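Local structure of glutathione S-transferase 2 (Onchocerca volvulus, 1TU7) at residues L5-F8 with G12-E15; P16-L21 with F28-I33; D88-G93 with E129-T134; N137-I142 with F172-V177. The protein conjugates glutathione to electrophilic substrates as a homodimeric pi-class transferase and appears to play a central role in the parasite's detoxification system. All blocks are in the same frame, centred on the assembly; numbering follows the deposited sequence.

Contact 1: L5-F8 with G12-E15. With GSH (glutathione), chain C.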
# COMPACT_ATOMS: atom_id res chain seq x y z
N LEU A 5 -14.18 -12.24 7.64
CA LEU A 5 -13.79 -11.13 6.79
C LEU A 5 -15.01 -10.30 6.52
O LEU A 5 -15.99 -10.80 5.94
CB LEU A 5 -13.21 -11.64 5.48
CG LEU A 5 -12.71 -10.58 4.51
CD1 LEU A 5 -11.42 -9.94 5.02
CD2 LEU A 5 -12.51 -11.19 3.15
N THR A 6 -14.94 -9.03 6.90
CA THR A 6 -16.04 -8.09 6.75
C THR A 6 -15.70 -7.13 5.63
O THR A 6 -14.67 -6.46 5.66
CB THR A 6 -16.29 -7.37 8.06
OG1 THR A 6 -16.68 -8.34 9.04
CG2 THR A 6 -17.45 -6.39 7.94
N TYR A 7 -16.57 -7.08 4.61
CA TYR A 7 -16.43 -6.16 3.50
C TYR A 7 -17.79 -5.97 2.87
O TYR A 7 -18.77 -6.60 3.26
CB TYR A 7 -15.43 -6.70 2.45
CG TYR A 7 -14.99 -5.68 1.42
CD1 TYR A 7 -15.30 -5.85 0.08
CD2 TYR A 7 -14.30 -4.54 1.79
CE1 TYR A 7 -14.91 -4.94 -0.88
CE2 TYR A 7 -13.90 -3.61 0.82
CZ TYR A 7 -14.19 -3.83 -0.52
OH TYR A 7 -13.81 -2.95 -1.49
N PHE A 8 -17.87 -5.09 1.89
CA PHE A 8 -19.10 -4.94 1.13
C PHE A 8 -19.34 -6.17 0.26
O PHE A 8 -18.47 -7.04 0.08
CB PHE A 8 -19.01 -3.64 0.34
CG PHE A 8 -18.82 -2.45 1.23
CD1 PHE A 8 -17.57 -1.85 1.40
CD2 PHE A 8 -19.88 -2.00 2.00
CE1 PHE A 8 -17.39 -0.79 2.26
CE2 PHE A 8 -19.71 -0.93 2.88
CZ PHE A 8 -18.45 -0.32 3.02
N GLY A 12 -14.07 -5.92 -5.09
CA GLY A 12 -13.31 -4.82 -4.55
C GLY A 12 -11.99 -5.22 -3.92
O GLY A 12 -11.26 -6.04 -4.44
N LEU A 13 -11.69 -4.60 -2.79
CA LEU A 13 -10.42 -4.80 -2.09
C LEU A 13 -10.34 -6.09 -1.34
O LEU A 13 -9.24 -6.52 -0.99
CB LEU A 13 -10.18 -3.66 -1.10
CG LEU A 13 -10.07 -2.27 -1.70
CD1 LEU A 13 -9.96 -1.27 -0.57
CD2 LEU A 13 -8.88 -2.17 -2.64
N ALA A 14 -11.48 -6.69 -1.05
CA ALA A 14 -11.53 -7.92 -0.27
C ALA A 14 -11.18 -9.11 -1.09
O ALA A 14 -10.77 -10.11 -0.51
CB ALA A 14 -12.88 -8.14 0.35
N GLU A 15 -11.37 -9.06 -2.41
CA GLU A 15 -11.37 -10.30 -3.16
C GLU A 15 -10.03 -11.02 -3.10
O GLU A 15 -10.02 -12.25 -3.01
CB GLU A 15 -11.86 -10.11 -4.58
CG GLU A 15 -12.25 -11.40 -5.26
CD GLU A 15 -13.51 -12.01 -4.70
OE1 GLU A 15 -14.21 -11.37 -3.90
OE2 GLU A 15 -13.81 -13.16 -5.09
N1 GSH C . -6.12 1.30 2.19
CA1 GSH C . -7.37 0.68 2.44
C1 GSH C . -7.31 -0.79 2.42
O11 GSH C . -6.48 -1.28 1.47
O12 GSH C . -7.96 -1.66 3.09
CB1 GSH C . -8.61 1.20 1.83
CG1 GSH C . -9.92 0.81 2.46
CD1 GSH C . -11.09 1.46 1.73
OE1 GSH C . -10.83 2.42 0.81
N2 GSH C . -12.29 1.04 2.00
CA2 GSH C . -13.49 1.52 1.32
C2 GSH C . -14.55 1.74 2.33
O2 GSH C . -14.56 1.01 3.51
CB2 GSH C . -14.02 0.48 0.34
SG2 GSH C . -12.98 0.37 -1.13
N3 GSH C . -15.48 2.66 2.11
CA3 GSH C . -16.50 2.83 3.11
C3 GSH C . -16.46 4.22 3.68
O31 GSH C . -15.38 4.96 3.76
O32 GSH C . -17.68 4.72 4.14
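Y7 meets G12, L13 and A14 where the first strand of the thioredoxin-like domain gives way to its first helix, a turn that forms part of the glutathione pocket. The first shell centres on the hydroxyl: L13 N donates to Y7 OH at 3.0 Å, nearly straight (N-H...O angle 171°). That same hydroxyl lies 3.4 Å from GSH SG2, so one oxygen faces both the turn and the sulfur of the ligand. L13 supplies a second contact to the sulfur, with CD1 3.5 Å from GSH SG2.

Further from the ligand, the Y7 ring is held by its surroundings. A14 CB presses on the inner end of the ring, 3.3 Å from Y7 CD1, while A14 N stands over the rim of one face and F8 CD1 over the opposite face. The ring reaches the turn because Y7 CG lies trans to the backbone N (chi1 -167°). Behind this layer, L5 CD2 packs on A14 CB at 4.2 Å, and the backbone of Y7 bonds to D31 and I33 of the neighbouring strand. F8 turns its ring edge to the ligand, with CE1 3.6 Å from GSH O2.

Contact 2: P16-L21 with F28-I33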
# COMPACT_ATOMS: atom_id res chain seq x y z
N PRO A 16 -8.88 -10.36 -3.16
CA PRO A 16 -7.62 -11.12 -3.05
C PRO A 16 -7.52 -11.86 -1.75
O PRO A 16 -6.91 -12.95 -1.71
CB PRO A 16 -6.55 -10.07 -3.20
CG PRO A 16 -7.21 -9.03 -4.02
CD PRO A 16 -8.63 -8.93 -3.50
N ILE A 17 -8.08 -11.30 -0.67
CA ILE A 17 -8.09 -11.98 0.63
C ILE A 17 -9.02 -13.19 0.59
O ILE A 17 -8.68 -14.27 1.05
CB ILE A 17 -8.44 -11.01 1.75
CG1 ILE A 17 -7.43 -9.84 1.83
CG2 ILE A 17 -8.55 -11.76 3.06
CD1 ILE A 17 -8.02 -8.60 2.47
N ARG A 18 -10.22 -13.02 0.07
CA ARG A 18 -11.12 -14.15 -0.11
C ARG A 18 -10.46 -15.25 -0.91
O ARG A 18 -10.55 -16.41 -0.57
CB ARG A 18 -12.39 -13.69 -0.81
CG ARG A 18 -13.26 -12.78 0.01
CD ARG A 18 -14.52 -12.43 -0.67
NE ARG A 18 -15.34 -11.44 0.04
CZ ARG A 18 -15.77 -10.31 -0.49
NH1 ARG A 18 -15.41 -9.94 -1.69
NH2 ARG A 18 -16.56 -9.52 0.23
N LEU A 19 -9.77 -14.89 -1.99
CA LEU A 19 -9.12 -15.87 -2.84
C LEU A 19 -8.05 -16.63 -2.07
O LEU A 19 -7.93 -17.84 -2.22
CB LEU A 19 -8.54 -15.22 -4.09
CG LEU A 19 -9.56 -14.70 -5.09
CD1 LEU A 19 -8.98 -13.68 -6.06
CD2 LEU A 19 -10.19 -15.87 -5.87
N PHE A 20 -7.23 -15.92 -1.28
CA PHE A 20 -6.23 -16.54 -0.41
C PHE A 20 -6.88 -17.61 0.48
O PHE A 20 -6.44 -18.75 0.50
CB PHE A 20 -5.52 -15.45 0.40
CG PHE A 20 -4.44 -15.94 1.32
CD1 PHE A 20 -3.16 -15.45 1.17
CD2 PHE A 20 -4.68 -16.79 2.38
CE1 PHE A 20 -2.14 -15.83 2.01
CE2 PHE A 20 -3.64 -17.17 3.23
CZ PHE A 20 -2.37 -16.68 3.03
N LEU A 21 -7.94 -17.23 1.18
CA LEU A 21 -8.59 -18.08 2.16
C LEU A 21 -9.21 -19.28 1.45
O LEU A 21 -9.08 -20.40 1.90
CB LEU A 21 -9.61 -17.26 2.93
CG LEU A 21 -9.07 -16.16 3.82
CD1 LEU A 21 -10.15 -15.22 4.24
CD2 LEU A 21 -8.39 -16.74 5.06
N PHE A 28 -13.76 -19.54 6.63
CA PHE A 28 -14.04 -18.22 7.18
C PHE A 28 -15.50 -17.80 6.97
O PHE A 28 -16.20 -18.27 6.04
CB PHE A 28 -13.08 -17.17 6.58
CG PHE A 28 -13.34 -16.84 5.13
CD1 PHE A 28 -12.97 -17.70 4.12
CD2 PHE A 28 -13.93 -15.62 4.79
CE1 PHE A 28 -13.20 -17.38 2.79
CE2 PHE A 28 -14.17 -15.30 3.46
CZ PHE A 28 -13.79 -16.18 2.46
N ILE A 29 -15.94 -16.88 7.83
CA ILE A 29 -17.22 -16.19 7.64
C ILE A 29 -16.99 -15.07 6.65
O ILE A 29 -16.20 -14.16 6.92
CB ILE A 29 -17.78 -15.63 8.95
CG1 ILE A 29 -18.11 -16.77 9.93
CG2 ILE A 29 -19.00 -14.81 8.68
CD1 ILE A 29 -18.16 -16.29 11.34
N ASP A 30 -17.64 -15.17 5.50
CA ASP A 30 -17.63 -14.11 4.47
C ASP A 30 -18.74 -13.15 4.79
O ASP A 30 -19.88 -13.39 4.41
CB ASP A 30 -17.71 -14.72 3.06
CG ASP A 30 -17.29 -13.75 2.00
OD1 ASP A 30 -17.63 -13.97 0.81
OD2 ASP A 30 -16.58 -12.77 2.26
N ASP A 31 -18.43 -12.14 5.59
CA ASP A 31 -19.40 -11.22 6.15
C ASP A 31 -19.57 -10.04 5.21
O ASP A 31 -18.80 -9.09 5.25
CB ASP A 31 -18.91 -10.79 7.55
CG ASP A 31 -19.83 -9.83 8.23
OD1 ASP A 31 -19.34 -9.02 9.06
OD2 ASP A 31 -21.05 -9.85 8.04
N ARG A 32 -20.56 -10.15 4.34
CA ARG A 32 -20.79 -9.19 3.27
C ARG A 32 -21.88 -8.24 3.69
O ARG A 32 -23.05 -8.67 3.85
CB ARG A 32 -21.21 -9.93 2.02
CG ARG A 32 -20.18 -10.93 1.60
CD ARG A 32 -20.61 -11.88 0.49
NE ARG A 32 -20.48 -11.24 -0.82
CZ ARG A 32 -19.43 -11.36 -1.63
NH1 ARG A 32 -18.37 -12.07 -1.27
NH2 ARG A 32 -19.44 -10.75 -2.79
N ILE A 33 -21.54 -6.97 3.89
CA ILE A 33 -22.52 -6.02 4.40
C ILE A 33 -23.02 -5.05 3.33
O ILE A 33 -22.28 -4.63 2.43
CB ILE A 33 -21.98 -5.25 5.56
CG1 ILE A 33 -20.87 -4.33 5.10
CG2 ILE A 33 -21.49 -6.20 6.70
CD1 ILE A 33 -20.79 -3.07 5.94
O HOH W 1 -16.82 -10.15 3.07
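F28 and L21 open the contact between helix 15-23 and strand 29-33, the connecting helix and second strand of the beta-alpha-beta unit that starts the thioredoxin-like domain. L21 CD1 sits over the centre of the F28 ring, 3.7 Å from its centroid, in a CH-pi contact; L21 CB adds a touch 3.6 Å from F28 CD1. F28 CG occupies the position between backbone N and carbonyl carbon (chi1 72°), which stands the ring up against the helix.

Two residues on, D30 meets the end of the extended R18 chain. R18 NE donates to the syn lone pair of D30 OD2 at 2.9 Å, the oxygen lying somewhat out of the guanidinium plane, and the guanidinium and carboxylate planes are 70° apart. A water bridges the pair, accepting from R18 NH2 at 2.9 Å and lying 2.8 Å from D30 OD2.

R32 completes the network. Its NH1 donates to D30 OD1 over 2.9 Å and also lies over the centre of the R18 guanidinium, 3.2 Å from R18 CZ, with the two guanidinium planes 30° apart. Elsewhere R18 bonds to I10 O and F8 O and pairs with E15, while R32 NE reaches S9 OG.

The chemistry implies a shared anion: D30 gives one oxygen to each arginine, so a single carboxylate probably balances both charges and holds R18 NE against the strand.

Contact 3: D88-G93 with E129-T134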
# COMPACT_ATOMS: atom_id res chain seq x y z
N ASP A 88 6.14 -8.53 -2.13
CA ASP A 88 5.56 -7.27 -1.64
C ASP A 88 5.63 -6.24 -2.73
O ASP A 88 4.64 -5.60 -3.09
CB ASP A 88 6.34 -6.87 -0.40
CG ASP A 88 5.80 -5.71 0.32
OD1 ASP A 88 4.80 -5.09 -0.11
OD2 ASP A 88 6.40 -5.37 1.39
N MET A 89 6.82 -6.08 -3.29
CA MET A 89 7.02 -5.13 -4.37
C MET A 89 6.03 -5.43 -5.52
O MET A 89 5.41 -4.53 -6.07
CB MET A 89 8.47 -5.23 -4.85
CG MET A 89 8.83 -4.29 -5.95
SD MET A 89 10.52 -4.59 -6.54
CE MET A 89 10.21 -5.62 -7.91
N PHE A 90 5.91 -6.69 -5.90
CA PHE A 90 5.02 -7.11 -6.97
C PHE A 90 3.56 -6.75 -6.62
O PHE A 90 2.84 -6.14 -7.42
CB PHE A 90 5.17 -8.62 -7.23
CG PHE A 90 4.79 -9.07 -8.62
CD1 PHE A 90 5.72 -9.68 -9.43
CD2 PHE A 90 3.53 -8.90 -9.12
CE1 PHE A 90 5.43 -10.05 -10.70
CE2 PHE A 90 3.24 -9.31 -10.41
CZ PHE A 90 4.20 -9.87 -11.19
N CYS A 91 3.15 -7.11 -5.42
CA CYS A 91 1.80 -6.87 -4.96
C CYS A 91 1.50 -5.37 -4.94
O CYS A 91 0.41 -4.94 -5.33
CB CYS A 91 1.59 -7.52 -3.60
SG CYS A 91 -0.17 -7.70 -3.16
N GLU A 92 2.46 -4.57 -4.53
CA GLU A 92 2.30 -3.12 -4.55
C GLU A 92 2.11 -2.60 -5.97
O GLU A 92 1.32 -1.67 -6.20
CB GLU A 92 3.46 -2.41 -3.87
CG GLU A 92 3.49 -2.59 -2.36
CD GLU A 92 2.30 -1.95 -1.68
OE1 GLU A 92 1.45 -2.70 -1.18
OE2 GLU A 92 2.21 -0.70 -1.76
N GLY A 93 2.82 -3.17 -6.93
CA GLY A 93 2.57 -2.82 -8.32
C GLY A 93 1.16 -3.17 -8.74
O GLY A 93 0.53 -2.43 -9.45
N GLU A 129 4.12 -8.43 -17.27
CA GLU A 129 4.57 -9.50 -18.12
C GLU A 129 6.10 -9.61 -18.01
O GLU A 129 6.64 -10.72 -17.93
CB GLU A 129 4.13 -9.22 -19.56
CG GLU A 129 4.57 -10.23 -20.60
CD GLU A 129 3.74 -11.50 -20.62
OE1 GLU A 129 4.12 -12.43 -21.37
OE2 GLU A 129 2.71 -11.59 -19.95
N LYS A 130 6.77 -8.48 -18.00
CA LYS A 130 8.22 -8.41 -17.87
C LYS A 130 8.69 -8.88 -16.49
O LYS A 130 9.65 -9.64 -16.37
CB LYS A 130 8.75 -7.01 -18.21
CG LYS A 130 10.26 -6.84 -18.13
CD LYS A 130 10.68 -5.51 -18.74
CE LYS A 130 12.20 -5.39 -18.82
NZ LYS A 130 12.67 -4.10 -19.42
N LEU A 131 8.03 -8.41 -15.44
CA LEU A 131 8.48 -8.70 -14.08
C LEU A 131 8.22 -10.15 -13.74
O LEU A 131 9.06 -10.80 -13.12
CB LEU A 131 7.77 -7.79 -13.10
CG LEU A 131 8.47 -7.14 -11.92
CD1 LEU A 131 7.49 -6.92 -10.74
CD2 LEU A 131 9.85 -7.62 -11.56
N LEU A 132 7.08 -10.68 -14.17
CA LEU A 132 6.73 -12.05 -13.85
C LEU A 132 7.82 -13.04 -14.33
O LEU A 132 8.08 -14.04 -13.66
CB LEU A 132 5.37 -12.39 -14.42
CG LEU A 132 4.85 -13.79 -14.18
CD1 LEU A 132 4.64 -14.05 -12.69
CD2 LEU A 132 3.55 -13.97 -14.91
N ALA A 133 8.47 -12.71 -15.45
CA ALA A 133 9.51 -13.54 -16.03
C ALA A 133 10.70 -13.78 -15.12
O ALA A 133 11.47 -14.71 -15.33
CB ALA A 133 9.99 -12.90 -17.32
N THR A 134 10.87 -12.96 -14.09
CA THR A 134 12.13 -13.00 -13.35
C THR A 134 12.31 -14.23 -12.49
O THR A 134 13.43 -14.52 -12.09
CB THR A 134 12.38 -11.75 -12.49
OG1 THR A 134 11.36 -11.64 -11.51
CG2 THR A 134 12.34 -10.44 -13.29
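In the all-helical C-terminal domain of the transferase, F90 and M89 of helix 81-107 meet L131 and L132 on the antiparallel helix 109-132, close to its end. The nearest approach is between F90 CD1 and L131 CD1, 3.5 Å apart. This methyl comes at the ring obliquely, and the two side chains run alongside each other, pointing opposite ways. L132 meets the same ring differently: its backbone lies at the ring edge, L132 N being 3.9 Å from F90 CE1, and its CB stands 4.3 Å from F90 CZ.

M89 crosses L131 at a slant, and its chain bends at the last torsion (chi3 96°), which brings M89 CE to 4.1 Å from L131 CD1 and 4.2 Å from L131 CD2. L131 CD1 is thus shared by the thioether methyl and the aromatic ring. L131 is held away from a staggered first torsion (chi1 -140°) while CD1 lies against both F90 and M89.

At the last turn, T134 OG1 donates to L131 O over 2.9 Å and T134 N bonds to the same oxygen at 3.0 Å, so this carbonyl has two donors.

The second subunit packs here, F47 of that chain on L131 and Q46 of that chain on M89. This agrees with the lock-and-key dimer contact of pi-class enzymes, in which an aromatic side chain enters between these two helices of its partner. With no hydrogen bond or salt bridge linking the two segments, their adhesion rests on apolar contact, consistent with a surface on which the partner's F47 is packed.

Contact 4: N137-I142 with F172-V177. Unlike the reference sequence in segment 172-177: V177 (reference Ala).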
# COMPACT_ATOMS: atom_id res chain seq x y z
N ASN A 137 10.99 -18.35 -15.00
CA ASN A 137 10.76 -17.88 -16.37
C ASN A 137 9.38 -17.28 -16.55
O ASN A 137 8.89 -17.15 -17.67
CB ASN A 137 10.97 -19.02 -17.36
CG ASN A 137 12.37 -19.57 -17.30
OD1 ASN A 137 13.30 -18.94 -17.75
ND2 ASN A 137 12.52 -20.76 -16.74
N GLY A 138 8.74 -16.96 -15.43
CA GLY A 138 7.36 -16.50 -15.45
C GLY A 138 6.34 -17.52 -15.90
O GLY A 138 5.22 -17.15 -16.20
N ARG A 139 6.69 -18.79 -15.87
CA ARG A 139 5.87 -19.85 -16.44
C ARG A 139 5.05 -20.60 -15.40
O ARG A 139 4.30 -21.51 -15.73
CB ARG A 139 6.77 -20.84 -17.18
CG ARG A 139 7.47 -20.18 -18.34
CD ARG A 139 7.46 -20.95 -19.64
NE ARG A 139 7.77 -20.10 -20.78
CZ ARG A 139 6.91 -19.71 -21.74
NH1 ARG A 139 5.63 -20.06 -21.71
NH2 ARG A 139 7.35 -18.96 -22.74
N ASN A 140 5.18 -20.19 -14.14
CA ASN A 140 4.41 -20.80 -13.07
C ASN A 140 3.78 -19.70 -12.21
O ASN A 140 2.89 -19.00 -12.67
CB ASN A 140 5.29 -21.81 -12.31
CG ASN A 140 4.50 -22.86 -11.52
OD1 ASN A 140 5.08 -23.85 -10.99
ND2 ASN A 140 3.22 -22.70 -11.46
N LEU A 141 4.23 -19.54 -10.98
CA LEU A 141 3.69 -18.51 -10.09
C LEU A 141 4.71 -17.39 -9.87
O LEU A 141 5.85 -17.42 -10.38
CB LEU A 141 3.25 -19.14 -8.76
CG LEU A 141 2.26 -20.31 -8.92
CD1 LEU A 141 2.05 -21.07 -7.60
CD2 LEU A 141 0.96 -19.81 -9.51
N ILE A 142 4.37 -16.39 -9.06
CA ILE A 142 5.26 -15.25 -8.93
C ILE A 142 6.63 -15.65 -8.38
O ILE A 142 7.64 -15.16 -8.85
CB ILE A 142 4.57 -14.14 -8.11
CG1 ILE A 142 3.51 -13.45 -8.96
CG2 ILE A 142 5.56 -13.10 -7.60
CD1 ILE A 142 2.56 -12.59 -8.18
N PHE A 172 0.02 -10.76 -23.99
CA PHE A 172 0.81 -11.00 -22.78
C PHE A 172 0.69 -12.46 -22.38
O PHE A 172 -0.11 -12.82 -21.54
CB PHE A 172 0.33 -10.06 -21.67
CG PHE A 172 0.40 -8.63 -22.06
CD1 PHE A 172 -0.75 -7.90 -22.29
CD2 PHE A 172 1.63 -8.00 -22.24
CE1 PHE A 172 -0.67 -6.57 -22.67
CE2 PHE A 172 1.71 -6.68 -22.64
CZ PHE A 172 0.56 -5.96 -22.84
N PRO A 173 1.43 -13.32 -23.02
CA PRO A 173 1.24 -14.76 -22.84
C PRO A 173 1.56 -15.29 -21.44
O PRO A 173 0.90 -16.22 -20.97
CB PRO A 173 2.15 -15.36 -23.92
CG PRO A 173 3.15 -14.30 -24.20
CD PRO A 173 2.48 -13.01 -24.01
N LEU A 174 2.57 -14.74 -20.79
CA LEU A 174 2.87 -15.19 -19.42
C LEU A 174 1.70 -14.82 -18.48
O LEU A 174 1.28 -15.63 -17.68
CB LEU A 174 4.16 -14.60 -18.88
CG LEU A 174 5.44 -14.94 -19.66
CD1 LEU A 174 6.64 -14.23 -19.07
CD2 LEU A 174 5.68 -16.42 -19.67
N LEU A 175 1.16 -13.63 -18.63
CA LEU A 175 0.01 -13.24 -17.82
C LEU A 175 -1.22 -14.04 -18.12
O LEU A 175 -1.95 -14.43 -17.21
CB LEU A 175 -0.27 -11.76 -17.98
CG LEU A 175 0.79 -10.80 -17.48
CD1 LEU A 175 0.41 -9.35 -17.79
CD2 LEU A 175 1.05 -10.99 -16.01
N LYS A 176 -1.48 -14.28 -19.40
CA LYS A 176 -2.67 -15.02 -19.81
C LYS A 176 -2.59 -16.45 -19.23
O LYS A 176 -3.58 -16.93 -18.68
CB LYS A 176 -2.78 -15.05 -21.34
CG LYS A 176 -4.07 -15.74 -21.84
CD LYS A 176 -4.11 -15.83 -23.35
CE LYS A 176 -5.31 -16.59 -23.84
NZ LYS A 176 -6.55 -15.85 -23.62
N VAL A 177 -1.42 -17.08 -19.34
CA VAL A 177 -1.24 -18.45 -18.83
C VAL A 177 -1.31 -18.48 -17.30
O VAL A 177 -1.89 -19.39 -16.71
CB VAL A 177 0.08 -19.04 -19.36
CG1 VAL A 177 0.40 -20.37 -18.74
CG2 VAL A 177 -0.05 -19.18 -20.85
O HOH W 2 2.80 -17.90 -17.09
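R139 and L174 cross at about a right angle where the loop following helix 109-132 meets the first turn of helix 173-183, in the helical domain of the transferase fold. L174 points at the loop, and its CD2 lies over the centre of the R139 guanidinium, 4.1 Å from R139 CZ, so a methyl faces the flat of the cation and its N-H groups are directed elsewhere. The R139 chain leaves its backbone away from the helix and is folded back by a bend at chi2 (-134°), which carries the guanidinium over the leucine.

The rest of L174 meets main-chain oxygens. L174 CD2 is 3.6 Å from G138 O and 3.9 Å from N137 O, while CD1 also lies 3.9 Å from N137 O. N137 and G138 both have positive phi (66° at G138), a left-handed bend that accompanies the turning of these carbonyls to the leucine; G138 and L174 are the closest pair of CA atoms, at 6.1 Å.

L174 also packs on L132 and A133 at the end of helix 109-132, joining that helix end, the loop and helix 173-183, and further along the loop I142 N bonds to D151 OD1 of helix 149-164. Without a direct hydrogen bond between the segments, their polar link is a single water, which donates to G138 O at 2.7 Å and to L174 O at 2.8 Å.

How the contacts relate
The four contacts form two pairs, one in each domain. Contacts 1 and 2 have centres 6 Å apart and interlock through neighbouring strands: T6 OG1 lies 2.7 Å from D31 OD1 and L5 O 2.8 Å from D31 N, both probable hydrogen bonds. Contact 1 touches glutathione, while R18 of contact 2 stays about 10 Å from it by side chain, a second shell behind Y7. Contacts 3 and 4, centres 11 Å apart, are joined by E129, whose OE1 and OE2 receive L174 N (2.8 Å) and L175 N (2.9 Å) at the start of helix 173-183. Centres of contacts 1 and 3 are 23 Å apart, yet the M89 side chain of contact 3 lies about 8 Å from a bound glutathione.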